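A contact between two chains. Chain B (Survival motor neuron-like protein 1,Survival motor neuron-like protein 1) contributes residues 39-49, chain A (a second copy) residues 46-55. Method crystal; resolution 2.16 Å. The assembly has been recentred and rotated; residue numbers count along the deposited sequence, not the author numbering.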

# COMPACT_ATOMS: atom_id res chain seq x y z
N GLU B 39 -8.69 -14.84 1.43
CA GLU B 39 -8.78 -13.67 2.29
C GLU B 39 -7.43 -12.96 2.38
O GLU B 39 -7.37 -11.72 2.41
CB GLU B 39 -9.28 -14.06 3.67
CG GLU B 39 -10.75 -14.46 3.72
CD GLU B 39 -11.68 -13.30 3.43
OE1 GLU B 39 -11.28 -12.14 3.65
OE2 GLU B 39 -12.81 -13.55 2.97
N THR B 40 -6.34 -13.72 2.42
CA THR B 40 -5.01 -13.11 2.45
C THR B 40 -4.79 -12.22 1.23
O THR B 40 -4.19 -11.14 1.35
CB THR B 40 -3.93 -14.20 2.51
OG1 THR B 40 -4.01 -14.87 3.77
CG2 THR B 40 -2.55 -13.59 2.33
N TYR B 41 -5.26 -12.65 0.06
CA TYR B 41 -5.03 -11.86 -1.15
C TYR B 41 -6.00 -10.69 -1.27
O TYR B 41 -5.65 -9.67 -1.87
CB TYR B 41 -5.10 -12.77 -2.38
CG TYR B 41 -3.74 -13.30 -2.81
CD1 TYR B 41 -3.15 -14.37 -2.14
CD2 TYR B 41 -3.05 -12.74 -3.87
CE1 TYR B 41 -1.91 -14.86 -2.52
CE2 TYR B 41 -1.81 -13.22 -4.26
CZ TYR B 41 -1.25 -14.28 -3.58
OH TYR B 41 -0.02 -14.76 -3.96
N LYS B 42 -7.20 -10.80 -0.69
CA LYS B 42 -8.08 -9.64 -0.63
C LYS B 42 -7.48 -8.55 0.26
O LYS B 42 -7.53 -7.36 -0.09
CB LYS B 42 -9.46 -10.04 -0.12
CG LYS B 42 -10.31 -10.77 -1.14
CD LYS B 42 -11.74 -11.00 -0.65
CE LYS B 42 -12.65 -11.41 -1.81
NZ LYS B 42 -12.21 -12.68 -2.44
N LYS B 43 -6.90 -8.92 1.40
CA LYS B 43 -6.27 -7.93 2.26
C LYS B 43 -5.03 -7.34 1.60
O LYS B 43 -4.72 -6.16 1.79
CB LYS B 43 -5.90 -8.53 3.61
CG LYS B 43 -7.07 -8.88 4.50
CD LYS B 43 -6.59 -9.65 5.71
CE LYS B 43 -7.71 -10.46 6.33
NZ LYS B 43 -7.20 -11.41 7.36
N LEU B 44 -4.28 -8.16 0.86
CA LEU B 44 -3.15 -7.64 0.11
C LEU B 44 -3.58 -6.53 -0.82
O LEU B 44 -2.93 -5.47 -0.90
CB LEU B 44 -2.48 -8.77 -0.67
CG LEU B 44 -1.31 -8.37 -1.57
CD1 LEU B 44 -0.18 -7.82 -0.73
CD2 LEU B 44 -0.86 -9.56 -2.40
N ILE B 45 -4.68 -6.73 -1.54
CA ILE B 45 -5.14 -5.76 -2.51
C ILE B 45 -5.62 -4.49 -1.82
O ILE B 45 -5.28 -3.38 -2.23
CB ILE B 45 -6.24 -6.38 -3.39
CG1 ILE B 45 -5.62 -7.37 -4.38
CG2 ILE B 45 -7.02 -5.30 -4.13
CD1 ILE B 45 -4.84 -6.72 -5.49
N MET B 46 -6.40 -4.64 -0.75
CA MET B 46 -6.87 -3.45 -0.03
C MET B 46 -5.70 -2.68 0.56
O MET B 46 -5.70 -1.44 0.57
CB MET B 46 -7.86 -3.86 1.06
CG MET B 46 -9.17 -4.41 0.52
SD MET B 46 -10.35 -4.91 1.80
CE MET B 46 -9.66 -6.48 2.32
N SER B 47 -4.68 -3.39 1.04
CA SER B 47 -3.53 -2.72 1.65
C SER B 47 -2.83 -1.81 0.64
O SER B 47 -2.47 -0.67 0.97
CB SER B 47 -2.56 -3.75 2.21
OG SER B 47 -3.09 -4.37 3.37
N TRP B 48 -2.60 -2.30 -0.58
CA TRP B 48 -1.90 -1.48 -1.56
C TRP B 48 -2.77 -0.32 -2.03
O TRP B 48 -2.26 0.78 -2.25
CB TRP B 48 -1.44 -2.34 -2.74
CG TRP B 48 -0.14 -3.06 -2.46
CD1 TRP B 48 0.02 -4.38 -2.18
CD2 TRP B 48 1.17 -2.47 -2.41
NE1 TRP B 48 1.35 -4.66 -1.96
CE2 TRP B 48 2.07 -3.51 -2.09
CE3 TRP B 48 1.66 -1.18 -2.60
CZ2 TRP B 48 3.44 -3.29 -1.97
CZ3 TRP B 48 3.03 -0.96 -2.47
CH2 TRP B 48 3.90 -2.01 -2.16
N TYR B 49 -4.08 -0.55 -2.19
CA TYR B 49 -4.97 0.58 -2.44
C TYR B 49 -4.76 1.67 -1.40
O TYR B 49 -4.59 2.85 -1.74
CB TYR B 49 -6.44 0.12 -2.44
CG TYR B 49 -7.42 1.28 -2.55
CD1 TYR B 49 -7.61 1.94 -3.75
CD2 TYR B 49 -8.15 1.71 -1.44
CE1 TYR B 49 -8.50 2.99 -3.86
CE2 TYR B 49 -9.04 2.77 -1.54
CZ TYR B 49 -9.21 3.40 -2.75
OH TYR B 49 -10.09 4.46 -2.86
N MET A 46 0.94 3.37 8.92
CA MET A 46 0.39 2.04 9.10
C MET A 46 0.07 1.39 7.76
O MET A 46 0.27 0.18 7.58
CB MET A 46 -0.88 2.12 9.95
CG MET A 46 -0.67 2.63 11.36
SD MET A 46 -2.24 2.79 12.23
CE MET A 46 -2.96 1.18 11.90
N SER A 47 -0.46 2.17 6.81
CA SER A 47 -0.83 1.61 5.52
C SER A 47 0.38 1.03 4.80
O SER A 47 0.29 -0.03 4.17
CB SER A 47 -1.50 2.68 4.66
OG SER A 47 -2.74 3.08 5.22
N TRP A 48 1.53 1.70 4.91
CA TRP A 48 2.75 1.17 4.33
C TRP A 48 3.25 -0.04 5.10
O TRP A 48 3.85 -0.94 4.50
CB TRP A 48 3.81 2.26 4.27
CG TRP A 48 3.62 3.10 3.06
CD1 TRP A 48 3.12 4.36 3.01
CD2 TRP A 48 3.89 2.71 1.72
NE1 TRP A 48 3.08 4.79 1.70
CE2 TRP A 48 3.55 3.79 0.89
CE3 TRP A 48 4.39 1.54 1.13
CZ2 TRP A 48 3.69 3.75 -0.49
CZ3 TRP A 48 4.54 1.51 -0.25
CH2 TRP A 48 4.19 2.60 -1.04
N TYR A 49 2.98 -0.10 6.40
CA TYR A 49 3.36 -1.28 7.16
C TYR A 49 2.57 -2.50 6.70
O TYR A 49 3.14 -3.58 6.50
CB TYR A 49 3.12 -1.04 8.65
CG TYR A 49 3.31 -2.30 9.46
CD1 TYR A 49 4.57 -2.70 9.87
CD2 TYR A 49 2.23 -3.11 9.79
CE1 TYR A 49 4.76 -3.85 10.60
CE2 TYR A 49 2.40 -4.27 10.52
CZ TYR A 49 3.67 -4.63 10.92
OH TYR A 49 3.88 -5.78 11.65
N TYR A 50 1.26 -2.36 6.53
CA TYR A 50 0.44 -3.51 6.17
C TYR A 50 0.65 -3.91 4.72
O TYR A 50 0.60 -5.11 4.40
CB TYR A 50 -1.04 -3.20 6.44
CG TYR A 50 -1.39 -3.29 7.90
CD1 TYR A 50 -1.29 -4.50 8.58
CD2 TYR A 50 -1.80 -2.17 8.62
CE1 TYR A 50 -1.60 -4.59 9.92
CE2 TYR A 50 -2.11 -2.26 9.96
CZ TYR A 50 -2.00 -3.47 10.60
OH TYR A 50 -2.31 -3.57 11.94
N ALA A 51 0.90 -2.95 3.83
CA ALA A 51 1.23 -3.31 2.45
C ALA A 51 2.47 -4.19 2.41
O ALA A 51 2.50 -5.22 1.72
CB ALA A 51 1.42 -2.04 1.62
N GLY A 52 3.50 -3.81 3.16
CA GLY A 52 4.67 -4.65 3.26
C GLY A 52 4.36 -6.00 3.88
O GLY A 52 4.86 -7.03 3.42
N TYR A 53 3.53 -6.02 4.92
CA TYR A 53 3.27 -7.26 5.65
C TYR A 53 2.60 -8.29 4.75
O TYR A 53 3.04 -9.45 4.68
CB TYR A 53 2.40 -6.97 6.88
CG TYR A 53 1.89 -8.22 7.57
CD1 TYR A 53 2.70 -8.93 8.45
CD2 TYR A 53 0.61 -8.69 7.33
CE1 TYR A 53 2.24 -10.08 9.08
CE2 TYR A 53 0.14 -9.84 7.96
CZ TYR A 53 0.95 -10.52 8.83
OH TYR A 53 0.49 -11.66 9.45
N TYR A 54 1.53 -7.90 4.06
CA TYR A 54 0.81 -8.85 3.21
C TYR A 54 1.60 -9.17 1.95
O TYR A 54 1.46 -10.27 1.40
CB TYR A 54 -0.57 -8.30 2.89
CG TYR A 54 -1.49 -8.32 4.09
CD1 TYR A 54 -1.96 -9.52 4.60
CD2 TYR A 54 -1.86 -7.15 4.73
CE1 TYR A 54 -2.79 -9.56 5.70
CE2 TYR A 54 -2.70 -7.17 5.84
CZ TYR A 54 -3.15 -8.38 6.32
OH TYR A 54 -3.98 -8.42 7.42
N THR A 55 2.46 -8.25 1.50
CA THR A 55 3.39 -8.57 0.43
C THR A 55 4.37 -9.65 0.87
O THR A 55 4.52 -10.68 0.20
CB THR A 55 4.15 -7.31 0.01
OG1 THR A 55 3.21 -6.30 -0.38
CG2 THR A 55 5.09 -7.60 -1.16

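Close packing between two helices depends on small residues where the backbones meet and on large side chains that find room beside them, and this contact between two copies of Survival motor neuron-like protein 1 illustrates the principle well. The helices run in roughly opposite directions, at 146° between their N-to-C vectors, and their axes come within 8.3 Å. The CA atoms come closest where a serine meets an alanine: B:Ser47 CA lies 4.9 Å from A:Ala51 CA, and B:Ser47 CB is 3.8 Å from that same A:Ala51 CA. With so little side chain at these two positions, the main chains can come this near.

Large side chains pack beside this close approach. A:Tyr54, which gives up more surface to the contact than any other residue, directs its CA-to-CB bond toward chain B and inserts as a knob into a hole formed by B:Thr40, B:Lys43, B:Leu44 and B:Ser47. These four residues lie along about two turns of one helix face, so the ring rests directly against the helical surface, with A:Tyr54 CD2 3.3 Å from B:Ser47 OG. The tyrosine also meets B:Leu44 through its own base: B:Leu44 CD1 lies 3.7 Å from A:Tyr54 CB and 3.5 Å from A:Tyr54 C. Although the CA-to-CB bond of the leucine points sideways, its end comes nearer to the partner helix, and its methyl CD1 also reaches within 3.5 Å of A:Thr55 N.

Two CH-pi contacts, one in each direction, add aromatic faces to this packing. B:Lys43 CB sits 3.9 Å from the centroid of the A:Tyr54 ring, only 14° off the ring normal, while the extended remainder of the lysine brings its CD to 3.4 Å from A:Tyr54 OH. A charged residue thus contributes the aliphatic part of its chain. In the reciprocal arrangement, A:Ala51 CB lies 4.1 Å from the centroid of the six-membered ring of B:Trp48, 12° off the normal. The same indole meets its counterpart from the other copy, B:Trp48 CZ3 approaching A:Trp48 CZ3 to 3.6 Å. Their six-membered rings have centroids 5.7 Å apart and planes nearly perpendicular, at 88°, but the approach is oblique.

Polar interaction across the contact is sparse and specific. The single hydrogen bond between the stretches runs from B:Trp48 NE1 to A:Thr55 OG1, at 2.9 Å with an N-H...acceptor angle of 135°, appreciably bent. The threonine oxygen lies at the indole edge, near the ring plane, so B:Trp48 can accept a methyl over its face and donate a hydrogen bond from its rim at once. A:Thr55 OG1 in turn donates to A:Ala51 O within its own helix, at a very short 2.5 Å, and so links the tryptophan to the chain A backbone. On the other helix, B:Ser47 OG likewise donates to B:Lys43 O at 2.9 Å, which satisfies a hydroxyl buried against the tyrosine without requiring a polar partner across the contact.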